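Local structure of SnoK (Streptomyces nogalater, 5EPA) at residues P98-I103 and A150-T155; T48-F53 and V208-V213; A55-V60 and M234-V239. The protein acts as a non-heme iron, 2-oxoglutarate-dependent carbocyclase in nogalamycin biosynthesis and belongs to the phytanoyl-CoA dioxygenase family. All blocks are in the same frame, centred on the assembly; numbering follows the deposited sequence.

Interaction 1: residues P98-I103 and A150-T155; sequences PEISGI and AWIALT. With AKG (2-oxoglutaric acid), chain H.
Ile-100, in the first turn of helix 98-108, faces Ala-150 on strand 148-153 at a CA-to-CA distance of 7.7 Å, a spacing that leaves the junction to side chains alone. Both branches of the isoleucine are used. Ile-100 CG2, anti to the backbone N, lies 4.1 Å from CB of Ala-150, while the CG1 branch (chi1 -63°) carries Ile-100 CD1 to within 3.8 Å of CD1 of Ile-152, the two isoleucines running obliquely past each other. Val-213 and Phe-215 of the adjoining strand 213-217 continue this buried apolar layer. The strand belongs to the large antiparallel sheet of the double-stranded beta-helix common to the cupin clan, and alternation along it divides the work: Ala-150 and Ile-152 turn outward to the helix, and Trp-151 between them turns inward to the 2-oxoglutarate. A chi1 of -166° swings the indole away from the backbone N and puts its pyrrole edge to the ligand. Trp-151 NE1 donates a nearly straight hydrogen bond of 3.1 Å (165°) to AKG O3, which lies in the ring plane, and Trp-151 CD1 rests 3.4 Å from AKG O1 of the other carboxylate. A phenylalanine here would probably leave O3 without this N-H donor and the ligand's C5 carboxylate less firmly oriented. Arg-233 and Thr-130 also hydrogen-bond to the cosubstrate.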
ATOM      1  N   PRO A  98      -4.985   7.185 -14.810  1.00 31.48           N
ATOM      2  CA  PRO A  98      -3.821   7.723 -15.516  1.00 32.49           C
ATOM      3  C   PRO A  98      -2.885   8.532 -14.640  1.00 33.22           C
ATOM      4  O   PRO A  98      -1.676   8.469 -14.815  1.00 33.52           O
ATOM      5  CB  PRO A  98      -4.435   8.622 -16.588  1.00 33.60           C
ATOM      6  CG  PRO A  98      -5.855   8.136 -16.745  1.00 33.53           C
ATOM      7  CD  PRO A  98      -6.262   7.605 -15.421  1.00 32.21           C
ATOM      8  N   GLU A  99      -3.428   9.300 -13.702  1.00 33.13           N
ATOM      9  CA  GLU A  99      -2.578  10.109 -12.877  1.00 33.46           C
ATOM     10  C   GLU A  99      -1.922   9.286 -11.775  1.00 31.68           C
ATOM     11  O   GLU A  99      -0.708   9.372 -11.559  1.00 33.02           O
ATOM     12  CB  GLU A  99      -3.340  11.316 -12.313  1.00 35.62           C
ATOM     13  CG  GLU A  99      -4.131  12.117 -13.360  1.00 37.68           C
ATOM     14  CD  GLU A  99      -3.343  12.510 -14.608  1.00 39.88           C
ATOM     15  OE1 GLU A  99      -2.085  12.358 -14.677  1.00 42.45           O
ATOM     16  OE2 GLU A  99      -3.990  13.009 -15.543  1.00 42.47           O
ATOM     17  N   ILE A 100      -2.686   8.478 -11.062  1.00 29.01           N
ATOM     18  CA  ILE A 100      -2.110   7.698  -9.980  1.00 27.41           C
ATOM     19  C   ILE A 100      -1.016   6.767 -10.516  1.00 26.86           C
ATOM     20  O   ILE A 100       0.050   6.674  -9.927  1.00 26.43           O
ATOM     21  CB  ILE A 100      -3.170   6.857  -9.235  1.00 26.53           C
ATOM     22  CG1 ILE A 100      -4.214   7.756  -8.571  1.00 26.87           C
ATOM     23  CG2 ILE A 100      -2.501   5.969  -8.198  1.00 25.43           C
ATOM     24  CD1 ILE A 100      -5.383   6.983  -7.975  1.00 27.06           C
ATOM     25  N   SER A 101      -1.334   6.005 -11.578  1.00 26.55           N
ATOM     26  CA  SER A 101      -0.430   4.978 -12.072  1.00 25.92           C
ATOM     27  C   SER A 101       0.701   5.644 -12.827  1.00 26.61           C
ATOM     28  O   SER A 101       1.833   5.188 -12.785  1.00 26.35           O
ATOM     29  CB  SER A 101      -1.151   3.913 -12.950  1.00 26.20           C
ATOM     30  OG  SER A 101      -1.664   4.469 -14.130  1.00 27.01           O
ATOM     31  N   GLY A 102       0.413   6.736 -13.505  1.00 27.64           N
ATOM     32  CA  GLY A 102       1.479   7.485 -14.187  1.00 29.35           C
ATOM     33  C   GLY A 102       2.497   8.123 -13.216  1.00 29.63           C
ATOM     34  O   GLY A 102       3.696   8.184 -13.497  1.00 29.96           O
ATOM     35  N   ILE A 103       2.005   8.603 -12.076  1.00 28.80           N
ATOM     36  CA  ILE A 103       2.882   9.131 -11.038  1.00 28.56           C
ATOM     37  C   ILE A 103       3.722   8.004 -10.466  1.00 28.02           C
ATOM     38  O   ILE A 103       4.905   8.164 -10.274  1.00 27.82           O
ATOM     39  CB  ILE A 103       2.077   9.839  -9.911  1.00 27.95           C
ATOM     40  CG1 ILE A 103       1.535  11.174 -10.434  1.00 28.56           C
ATOM     41  CG2 ILE A 103       2.952  10.082  -8.684  1.00 27.35           C
ATOM     42  CD1 ILE A 103       0.425  11.741  -9.582  1.00 28.58           C
ATOM     43  N   ALA A 150       0.734   2.666  -3.690  1.00 22.85           N
ATOM     44  CA  ALA A 150      -0.024   3.894  -3.641  1.00 22.79           C
ATOM     45  C   ALA A 150      -1.123   3.738  -2.597  1.00 22.62           C
ATOM     46  O   ALA A 150      -1.980   2.891  -2.739  1.00 23.56           O
ATOM     47  CB  ALA A 150      -0.657   4.177  -4.996  1.00 22.94           C
ATOM     48  N   TRP A 151      -1.080   4.549  -1.550  1.00 22.49           N
ATOM     49  CA  TRP A 151      -2.071   4.504  -0.477  1.00 21.94           C
ATOM     50  C   TRP A 151      -2.982   5.672  -0.697  1.00 22.35           C
ATOM     51  O   TRP A 151      -2.606   6.814  -0.477  1.00 23.38           O
ATOM     52  CB  TRP A 151      -1.376   4.586   0.864  1.00 21.35           C
ATOM     53  CG  TRP A 151      -2.199   4.232   2.072  1.00 21.05           C
ATOM     54  CD1 TRP A 151      -2.388   3.008   2.618  1.00 20.79           C
ATOM     55  CD2 TRP A 151      -2.866   5.158   2.929  1.00 20.96           C
ATOM     56  NE1 TRP A 151      -3.161   3.102   3.747  1.00 20.74           N
ATOM     57  CE2 TRP A 151      -3.467   4.423   3.953  1.00 20.68           C
ATOM     58  CE3 TRP A 151      -3.042   6.553   2.895  1.00 21.47           C
ATOM     59  CZ2 TRP A 151      -4.186   5.024   4.976  1.00 20.87           C
ATOM     60  CZ3 TRP A 151      -3.802   7.146   3.898  1.00 21.84           C
ATOM     61  CH2 TRP A 151      -4.363   6.380   4.921  1.00 21.42           C
ATOM     62  N   ILE A 152      -4.143   5.376  -1.254  1.00 22.71           N
ATOM     63  CA  ILE A 152      -5.050   6.384  -1.747  1.00 23.43           C
ATOM     64  C   ILE A 152      -6.071   6.672  -0.666  1.00 23.74           C
ATOM     65  O   ILE A 152      -6.786   5.777  -0.244  1.00 24.46           O
ATOM     66  CB  ILE A 152      -5.772   5.863  -3.012  1.00 23.58           C
ATOM     67  CG1 ILE A 152      -4.760   5.460  -4.077  1.00 23.44           C
ATOM     68  CG2 ILE A 152      -6.692   6.935  -3.589  1.00 24.46           C
ATOM     69  CD1 ILE A 152      -5.308   4.475  -5.065  1.00 23.70           C
ATOM     70  N   ALA A 153      -6.193   7.912  -0.260  1.00 24.31           N
ATOM     71  CA  ALA A 153      -7.179   8.270   0.765  1.00 24.93           C
ATOM     72  C   ALA A 153      -8.542   8.513   0.158  1.00 25.63           C
ATOM     73  O   ALA A 153      -8.669   9.328  -0.750  1.00 25.98           O
ATOM     74  CB  ALA A 153      -6.747   9.527   1.484  1.00 25.78           C
ATOM     75  N   LEU A 154      -9.546   7.781   0.642  1.00 25.65           N
ATOM     76  CA  LEU A 154     -10.919   7.952   0.188  1.00 26.06           C
ATOM     77  C   LEU A 154     -11.818   8.575   1.258  1.00 26.89           C
ATOM     78  O   LEU A 154     -12.990   8.807   1.039  1.00 28.31           O
ATOM     79  CB  LEU A 154     -11.494   6.633  -0.334  1.00 25.64           C
ATOM     80  CG  LEU A 154     -10.786   6.079  -1.585  1.00 25.19           C
ATOM     81  CD1 LEU A 154     -11.404   4.750  -2.014  1.00 24.94           C
ATOM     82  CD2 LEU A 154     -10.819   7.035  -2.754  1.00 25.57           C
ATOM     83  N   THR A 155     -11.228   8.840   2.404  1.00 26.86           N
ATOM     84  CA  THR A 155     -11.778   9.752   3.393  1.00 27.23           C
ATOM     85  C   THR A 155     -10.655  10.700   3.776  1.00 27.44           C
ATOM     86  O   THR A 155      -9.485  10.397   3.557  1.00 26.07           O
ATOM     87  CB  THR A 155     -12.218   9.013   4.668  1.00 27.20           C
ATOM     88  OG1 THR A 155     -11.111   8.318   5.259  1.00 27.26           O
ATOM     89  CG2 THR A 155     -13.304   7.996   4.343  1.00 27.64           C
TER
HETATM   90  C1  AKG H 301       0.191  -0.519   3.190  1.00 13.40           C
HETATM   91  O1  AKG H 301      -0.487   0.157   2.376  1.00 14.55           O
HETATM   92  O2  AKG H 301       1.232  -1.177   2.926  1.00 14.12           O
HETATM   93  C2  AKG H 301      -0.238  -0.610   4.584  1.00 13.68           C
HETATM   94  O5  AKG H 301       0.498  -1.284   5.288  1.00 16.29           O
HETATM   95  C3  AKG H 301      -1.485   0.085   5.068  1.00 13.19           C
HETATM   96  C4  AKG H 301      -1.949  -0.253   6.488  1.00 12.89           C
HETATM   97  C5  AKG H 301      -3.188   0.584   6.860  1.00 13.44           C
HETATM   98  O3  AKG H 301      -3.957   1.073   5.970  1.00 13.85           O
HETATM   99  O4  AKG H 301      -3.455   0.790   8.047  1.00 12.22           O

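Interaction 2: residues T48-F53 and V208-V213; sequences TEVTAF and VRAGDV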
ATOM      1  N   THR A  48     -15.333  14.379  -6.923  1.00 36.42           N
ATOM      2  CA  THR A  48     -16.233  13.527  -7.659  1.00 35.56           C
ATOM      3  C   THR A  48     -15.688  12.110  -7.774  1.00 34.00           C
ATOM      4  O   THR A  48     -16.416  11.145  -7.538  1.00 35.00           O
ATOM      5  CB  THR A  48     -16.477  14.108  -9.050  1.00 36.66           C
ATOM      6  OG1 THR A  48     -17.106  15.373  -8.907  1.00 37.43           O
ATOM      7  CG2 THR A  48     -17.372  13.173  -9.928  1.00 36.71           C
ATOM      8  N   GLU A  49     -14.429  11.969  -8.163  1.00 32.74           N
ATOM      9  CA  GLU A  49     -13.791  10.639  -8.244  1.00 31.64           C
ATOM     10  C   GLU A  49     -13.722   9.915  -6.906  1.00 30.22           C
ATOM     11  O   GLU A  49     -13.988   8.738  -6.836  1.00 29.19           O
ATOM     12  CB  GLU A  49     -12.379  10.731  -8.808  1.00 32.42           C
ATOM     13  CG  GLU A  49     -12.309  11.082 -10.310  1.00 33.79           C
ATOM     14  CD  GLU A  49     -10.884  11.381 -10.767  1.00 34.81           C
ATOM     15  OE1 GLU A  49     -10.210  12.296 -10.177  1.00 35.70           O
ATOM     16  OE2 GLU A  49     -10.419  10.705 -11.688  1.00 35.25           O
ATOM     17  N   VAL A  50     -13.373  10.638  -5.827  1.00 29.89           N
ATOM     18  CA  VAL A  50     -13.384  10.069  -4.488  1.00 28.33           C
ATOM     19  C   VAL A  50     -14.765   9.474  -4.150  1.00 28.60           C
ATOM     20  O   VAL A  50     -14.883   8.384  -3.660  1.00 27.86           O
ATOM     21  CB  VAL A  50     -13.025  11.145  -3.431  1.00 28.64           C
ATOM     22  CG1 VAL A  50     -13.299  10.652  -2.012  1.00 28.17           C
ATOM     23  CG2 VAL A  50     -11.579  11.573  -3.554  1.00 28.29           C
ATOM     24  N   THR A  51     -15.807  10.236  -4.376  1.00 30.00           N
ATOM     25  CA  THR A  51     -17.161   9.785  -4.098  1.00 31.64           C
ATOM     26  C   THR A  51     -17.485   8.499  -4.871  1.00 31.42           C
ATOM     27  O   THR A  51     -18.046   7.580  -4.307  1.00 31.72           O
ATOM     28  CB  THR A  51     -18.194  10.852  -4.498  1.00 33.30           C
ATOM     29  OG1 THR A  51     -18.007  11.994  -3.667  1.00 34.69           O
ATOM     30  CG2 THR A  51     -19.651  10.360  -4.330  1.00 34.36           C
ATOM     31  N   ALA A  52     -17.155   8.471  -6.148  1.00 31.18           N
ATOM     32  CA  ALA A  52     -17.474   7.308  -7.005  1.00 31.29           C
ATOM     33  C   ALA A  52     -16.650   6.080  -6.604  1.00 30.35           C
ATOM     34  O   ALA A  52     -17.176   4.990  -6.495  1.00 30.01           O
ATOM     35  CB  ALA A  52     -17.240   7.627  -8.472  1.00 31.48           C
ATOM     36  N   PHE A  53     -15.367   6.278  -6.316  1.00 29.81           N
ATOM     37  CA  PHE A  53     -14.518   5.153  -5.937  1.00 28.74           C
ATOM     38  C   PHE A  53     -14.877   4.654  -4.552  1.00 28.67           C
ATOM     39  O   PHE A  53     -14.895   3.443  -4.312  1.00 28.00           O
ATOM     40  CB  PHE A  53     -13.030   5.493  -6.040  1.00 27.83           C
ATOM     41  CG  PHE A  53     -12.538   5.578  -7.438  1.00 28.42           C
ATOM     42  CD1 PHE A  53     -12.807   4.570  -8.334  1.00 29.25           C
ATOM     43  CD2 PHE A  53     -11.831   6.661  -7.875  1.00 29.21           C
ATOM     44  CE1 PHE A  53     -12.407   4.665  -9.670  1.00 30.01           C
ATOM     45  CE2 PHE A  53     -11.406   6.756  -9.206  1.00 30.24           C
ATOM     46  CZ  PHE A  53     -11.703   5.755 -10.101  1.00 30.11           C
ATOM     47  N   VAL A 208      -3.496  13.171   5.783  1.00 27.67           N
ATOM     48  CA  VAL A 208      -3.860  13.552   4.421  1.00 28.03           C
ATOM     49  C   VAL A 208      -5.340  13.834   4.263  1.00 28.41           C
ATOM     50  O   VAL A 208      -6.151  13.423   5.072  1.00 28.35           O
ATOM     51  CB  VAL A 208      -3.500  12.464   3.414  1.00 27.75           C
ATOM     52  CG1 VAL A 208      -1.988  12.265   3.368  1.00 27.76           C
ATOM     53  CG2 VAL A 208      -4.221  11.159   3.719  1.00 27.08           C
ATOM     54  N   ARG A 209      -5.663  14.530   3.190  1.00 29.16           N
ATOM     55  CA  ARG A 209      -7.033  14.798   2.806  1.00 30.47           C
ATOM     56  C   ARG A 209      -7.528  13.753   1.799  1.00 28.07           C
ATOM     57  O   ARG A 209      -6.760  13.196   1.052  1.00 26.73           O
ATOM     58  CB  ARG A 209      -7.126  16.195   2.179  1.00 33.16           C
ATOM     59  CG  ARG A 209      -6.772  17.387   3.109  1.00 36.00           C
ATOM     60  CD  ARG A 209      -8.070  17.785   3.704  1.00 39.20           C
ATOM     61  NE  ARG A 209      -8.106  19.171   4.136  1.00 44.57           N
ATOM     62  CZ  ARG A 209      -9.232  19.759   4.537  1.00 47.87           C
ATOM     63  NH1 ARG A 209     -10.371  19.057   4.564  1.00 48.70           N
ATOM     64  NH2 ARG A 209      -9.218  21.038   4.924  1.00 51.64           N
ATOM     65  N   ALA A 210      -8.827  13.550   1.742  1.00 27.60           N
ATOM     66  CA  ALA A 210      -9.428  12.660   0.717  1.00 26.81           C
ATOM     67  C   ALA A 210      -9.000  13.083  -0.661  1.00 26.58           C
ATOM     68  O   ALA A 210      -9.036  14.243  -1.007  1.00 27.38           O
ATOM     69  CB  ALA A 210     -10.944  12.665   0.808  1.00 27.29           C
ATOM     70  N   GLY A 211      -8.566  12.121  -1.451  1.00 25.87           N
ATOM     71  CA  GLY A 211      -8.084  12.397  -2.805  1.00 26.48           C
ATOM     72  C   GLY A 211      -6.590  12.511  -2.923  1.00 26.70           C
ATOM     73  O   GLY A 211      -6.038  12.441  -4.043  1.00 26.85           O
ATOM     74  N   ASP A 212      -5.920  12.665  -1.782  1.00 26.08           N
ATOM     75  CA  ASP A 212      -4.463  12.642  -1.749  1.00 26.42           C
ATOM     76  C   ASP A 212      -3.978  11.209  -1.864  1.00 25.52           C
ATOM     77  O   ASP A 212      -4.711  10.259  -1.581  1.00 25.67           O
ATOM     78  CB  ASP A 212      -3.895  13.217  -0.441  1.00 26.40           C
ATOM     79  CG  ASP A 212      -4.190  14.727  -0.247  1.00 27.64           C
ATOM     80  OD1 ASP A 212      -4.720  15.404  -1.169  1.00 28.26           O
ATOM     81  OD2 ASP A 212      -3.835  15.222   0.854  1.00 27.98           O
ATOM     82  N   VAL A 213      -2.729  11.064  -2.260  1.00 25.28           N
ATOM     83  CA  VAL A 213      -2.088   9.753  -2.298  1.00 25.21           C
ATOM     84  C   VAL A 213      -0.724   9.837  -1.660  1.00 25.68           C
ATOM     85  O   VAL A 213       0.038  10.753  -1.958  1.00 27.52           O
ATOM     86  CB  VAL A 213      -1.910   9.241  -3.737  1.00 24.46           C
ATOM     87  CG1 VAL A 213      -1.336   7.849  -3.721  1.00 24.04           C
ATOM     88  CG2 VAL A 213      -3.241   9.209  -4.461  1.00 24.93           C
TER
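Val-50 of helix 47-64 sets its two methyl groups against a tight turn, one on Ala-210 and the other on Gly-211, where the chain passes from strand 204-206 to strand 213-217. The segment approaches through Val-208, whose side chain packs on Trp-151 and Ala-153 while its backbone pairs with Val-157. Arg-209 opens a type II beta turn that closes with the 3.0 Å hydrogen bond from Asp-212 N to Arg-209 O. Its own N donates to Asp-212 OD2 at 3.0 Å, meeting that oxygen from well above the carboxylate plane, so the two ends of the turn are tied twice. Ala-210 follows, its N bound to OD1 of Asp-156 and its CB directed to the helix, 4.2 Å from CG1 of Val-50. At Gly-211 the backbone comes closest: CG2 of Val-50, placed beside its own N by a chi1 of 169°, sits 3.7 Å from Gly-211 CA. This third position of a type II turn has a positive phi (98°), at which a CB would jam against the preceding carbonyl oxygen; it would also come close to the valine methyl. Asp-212 turns its side chain away from the helix. OD1 is hydrogen-bonded to Arg-43 N and OD2 to His-40 NE2, bonds that together with the one from Arg-209 N fix the carboxylate's rotation and probably stabilise its negative charge. Val-213 then enters the large sheet and packs on Ala-150 and Ile-152. Since no hydrogen bond passes between helix and turn, their fit rests on methyl groups against a turn whose shape is held by polar bonds within it and to neighbouring parts of the chain, with one valine methyl resting on the CA of Gly-211.

Interaction 3: residues A55-V60 and M234-V239; sequences AACEEV and MAHGVV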
ATOM      1  N   ALA A  55     -17.839   4.725  -3.185  1.00 29.93           N
ATOM      2  CA  ALA A  55     -19.098   4.007  -3.333  1.00 30.54           C
ATOM      3  C   ALA A  55     -18.893   2.596  -3.889  1.00 29.51           C
ATOM      4  O   ALA A  55     -19.528   1.647  -3.452  1.00 29.46           O
ATOM      5  CB  ALA A  55     -20.089   4.784  -4.225  1.00 31.59           C
ATOM      6  N   ALA A  56     -18.022   2.487  -4.874  1.00 28.75           N
ATOM      7  CA  ALA A  56     -17.673   1.177  -5.471  1.00 27.94           C
ATOM      8  C   ALA A  56     -17.016   0.261  -4.461  1.00 27.08           C
ATOM      9  O   ALA A  56     -17.359  -0.900  -4.360  1.00 27.07           O
ATOM     10  CB  ALA A  56     -16.759   1.374  -6.649  1.00 27.54           C
ATOM     11  N   CYS A  57     -16.117   0.809  -3.660  1.00 27.27           N
ATOM     12  CA  CYS A  57     -15.533   0.043  -2.568  1.00 27.75           C
ATOM     13  C   CYS A  57     -16.569  -0.397  -1.550  1.00 28.51           C
ATOM     14  O   CYS A  57     -16.483  -1.500  -1.029  1.00 27.81           O
ATOM     15  CB  CYS A  57     -14.409   0.834  -1.876  1.00 28.91           C
ATOM     16  SG  CYS A  57     -12.963   1.052  -2.943  1.00 32.05           S
ATOM     17  N   GLU A  58     -17.547   0.462  -1.246  1.00 30.15           N
ATOM     18  CA  GLU A  58     -18.638   0.089  -0.342  1.00 31.81           C
ATOM     19  C   GLU A  58     -19.440  -1.082  -0.943  1.00 32.78           C
ATOM     20  O   GLU A  58     -19.832  -1.995  -0.219  1.00 33.75           O
ATOM     21  CB  GLU A  58     -19.537   1.296   0.001  1.00 34.10           C
ATOM     22  CG  GLU A  58     -18.935   2.240   1.067  1.00 36.22           C
ATOM     23  CD  GLU A  58     -19.523   3.660   1.052  1.00 41.40           C
ATOM     24  OE1 GLU A  58     -20.509   3.952   0.300  1.00 43.82           O
ATOM     25  OE2 GLU A  58     -18.994   4.497   1.837  1.00 46.17           O
ATOM     26  N   GLU A  59     -19.667  -1.061  -2.250  1.00 32.39           N
ATOM     27  CA  GLU A  59     -20.348  -2.159  -2.902  1.00 33.27           C
ATOM     28  C   GLU A  59     -19.550  -3.464  -2.777  1.00 31.12           C
ATOM     29  O   GLU A  59     -20.119  -4.516  -2.471  1.00 31.20           O
ATOM     30  CB  GLU A  59     -20.632  -1.858  -4.375  1.00 35.63           C
ATOM     31  CG  GLU A  59     -21.721  -0.802  -4.584  1.00 38.29           C
ATOM     32  CD  GLU A  59     -21.809  -0.326  -6.018  1.00 40.12           C
ATOM     33  OE1 GLU A  59     -21.940  -1.174  -6.921  1.00 42.50           O
ATOM     34  OE2 GLU A  59     -21.698   0.897  -6.255  1.00 42.38           O
ATOM     35  N   VAL A  60     -18.237  -3.390  -2.957  1.00 28.03           N
ATOM     36  CA  VAL A  60     -17.407  -4.574  -2.797  1.00 26.68           C
ATOM     37  C   VAL A  60     -17.465  -5.131  -1.340  1.00 26.64           C
ATOM     38  O   VAL A  60     -17.634  -6.324  -1.121  1.00 25.93           O
ATOM     39  CB  VAL A  60     -15.973  -4.272  -3.168  1.00 25.47           C
ATOM     40  CG1 VAL A  60     -15.075  -5.424  -2.805  1.00 24.91           C
ATOM     41  CG2 VAL A  60     -15.865  -3.948  -4.633  1.00 25.44           C
ATOM     42  N   MET A 234     -11.142   5.207   5.368  1.00 25.65           N
ATOM     43  CA  MET A 234     -10.999   4.276   4.243  1.00 25.25           C
ATOM     44  C   MET A 234      -9.886   4.727   3.345  1.00 24.36           C
ATOM     45  O   MET A 234      -9.921   5.825   2.808  1.00 24.00           O
ATOM     46  CB  MET A 234     -12.278   4.127   3.413  1.00 26.23           C
ATOM     47  CG  MET A 234     -12.081   3.143   2.259  1.00 26.77           C
ATOM     48  SD  MET A 234     -13.425   2.933   1.040  1.00 28.04           S
ATOM     49  CE  MET A 234     -14.734   2.330   2.090  1.00 28.41           C
ATOM     50  N   ALA A 235      -8.918   3.837   3.143  1.00 23.93           N
ATOM     51  CA  ALA A 235      -7.967   4.008   2.066  1.00 23.97           C
ATOM     52  C   ALA A 235      -8.060   2.836   1.081  1.00 24.22           C
ATOM     53  O   ALA A 235      -8.661   1.794   1.378  1.00 24.08           O
ATOM     54  CB  ALA A 235      -6.555   4.121   2.615  1.00 23.30           C
ATOM     55  N   HIS A 236      -7.417   3.013  -0.075  1.00 24.31           N
ATOM     56  CA  HIS A 236      -7.256   1.954  -1.045  1.00 24.21           C
ATOM     57  C   HIS A 236      -5.783   1.829  -1.358  1.00 24.31           C
ATOM     58  O   HIS A 236      -5.171   2.755  -1.866  1.00 25.75           O
ATOM     59  CB  HIS A 236      -8.034   2.237  -2.332  1.00 24.96           C
ATOM     60  CG  HIS A 236      -8.355   1.007  -3.121  1.00 25.10           C
ATOM     61  ND1 HIS A 236      -9.523   0.310  -2.955  1.00 26.25           N
ATOM     62  CD2 HIS A 236      -7.620   0.297  -4.002  1.00 25.72           C
ATOM     63  CE1 HIS A 236      -9.517  -0.765  -3.720  1.00 27.17           C
ATOM     64  NE2 HIS A 236      -8.374  -0.790  -4.378  1.00 27.72           N
ATOM     65  N   GLY A 237      -5.207   0.669  -1.059  1.00 24.55           N
ATOM     66  CA  GLY A 237      -3.793   0.454  -1.255  1.00 25.08           C
ATOM     67  C   GLY A 237      -3.584  -0.290  -2.550  1.00 24.84           C
ATOM     68  O   GLY A 237      -4.134  -1.355  -2.737  1.00 26.66           O
ATOM     69  N   VAL A 238      -2.785   0.260  -3.440  1.00 24.31           N
ATOM     70  CA  VAL A 238      -2.492  -0.414  -4.698  1.00 24.62           C
ATOM     71  C   VAL A 238      -1.002  -0.787  -4.768  1.00 24.19           C
ATOM     72  O   VAL A 238      -0.162   0.102  -4.683  1.00 24.27           O
ATOM     73  CB  VAL A 238      -2.815   0.489  -5.905  1.00 25.07           C
ATOM     74  CG1 VAL A 238      -2.593  -0.265  -7.207  1.00 25.71           C
ATOM     75  CG2 VAL A 238      -4.225   0.949  -5.834  1.00 25.62           C
ATOM     76  N   VAL A 239      -0.680  -2.068  -4.987  1.00 23.65           N
ATOM     77  CA  VAL A 239       0.730  -2.469  -5.077  1.00 22.46           C
ATOM     78  C   VAL A 239       1.102  -2.558  -6.529  1.00 22.92           C
ATOM     79  O   VAL A 239       0.498  -3.327  -7.285  1.00 24.21           O
ATOM     80  CB  VAL A 239       0.982  -3.802  -4.398  1.00 22.17           C
ATOM     81  CG1 VAL A 239       2.405  -4.226  -4.584  1.00 22.36           C
ATOM     82  CG2 VAL A 239       0.657  -3.717  -2.917  1.00 21.54           C
TER
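Cys-57 reaches from helix 47-64 towards two residues of strand 233-242, Met-234 with its CB and His-236 with its sulfur. Cys-57 CB lies 3.7 Å from SD of Met-234. Cys-57 SG, set beside its own backbone N (chi1 -68°), is 3.5 Å from ND1 of His-236 and approaches the imidazole obliquely, in a sulfur-aromatic contact 4.5 Å from SG to the ring centroid. The methionine is extended through its first two torsions and bends at chi3 (-61°), which brings Met-234 CE to the side chain of Glu-58, 4.3 Å from its CG; the carboxylate of that glutamate is engaged in a salt bridge with Arg-54. Further out, the imidazole is held at NE2 by a hydrogen bond with Ser-117 OG and meets CG2 of Val-238 at its edge, while Ile-119 of strand 112-122 packs against both Cys-57 and His-236. Helix and strand cross almost at right angles (86°), their axes 10.5 Å apart at closest approach, as the helix covers the outer face of the large sheet. On the opposite face of the same strand Ala-235 packs on Trp-151 of the cosubstrate pocket. No hydrogen bond links the helix to the strand here, so cohesion probably comes mainly from dispersion, to which the polarisable sulfurs contribute, while the carboxylate of Glu-58 and NE2 of His-236 find their partners beyond the contact.

Overall arrangement
All three interactions place a helix against the outside of the large sheet or the turn leading into it. Interactions 1 and 3 are buried and use neighbouring strands, 148-153 and 233-242, joined by hydrogen bonds such as Ala-150 O to Val-238 N at 2.8 Å; interaction 2 lies nearer the surface and is only partly buried. Its turn nevertheless pairs with strand 148-153 through Gly-211 N and Ala-153 O. Interactions 2 and 3 share helix 47-64, successive parts of which cover the turn and then strand 233-242. Chemically they differ: aliphatic branches in interaction 1, valine methyls on an alanine side chain and glycine backbone in interaction 2, sulfur and imidazole in interaction 3. Interaction 1 alone includes a residue that binds 2-oxoglutarate.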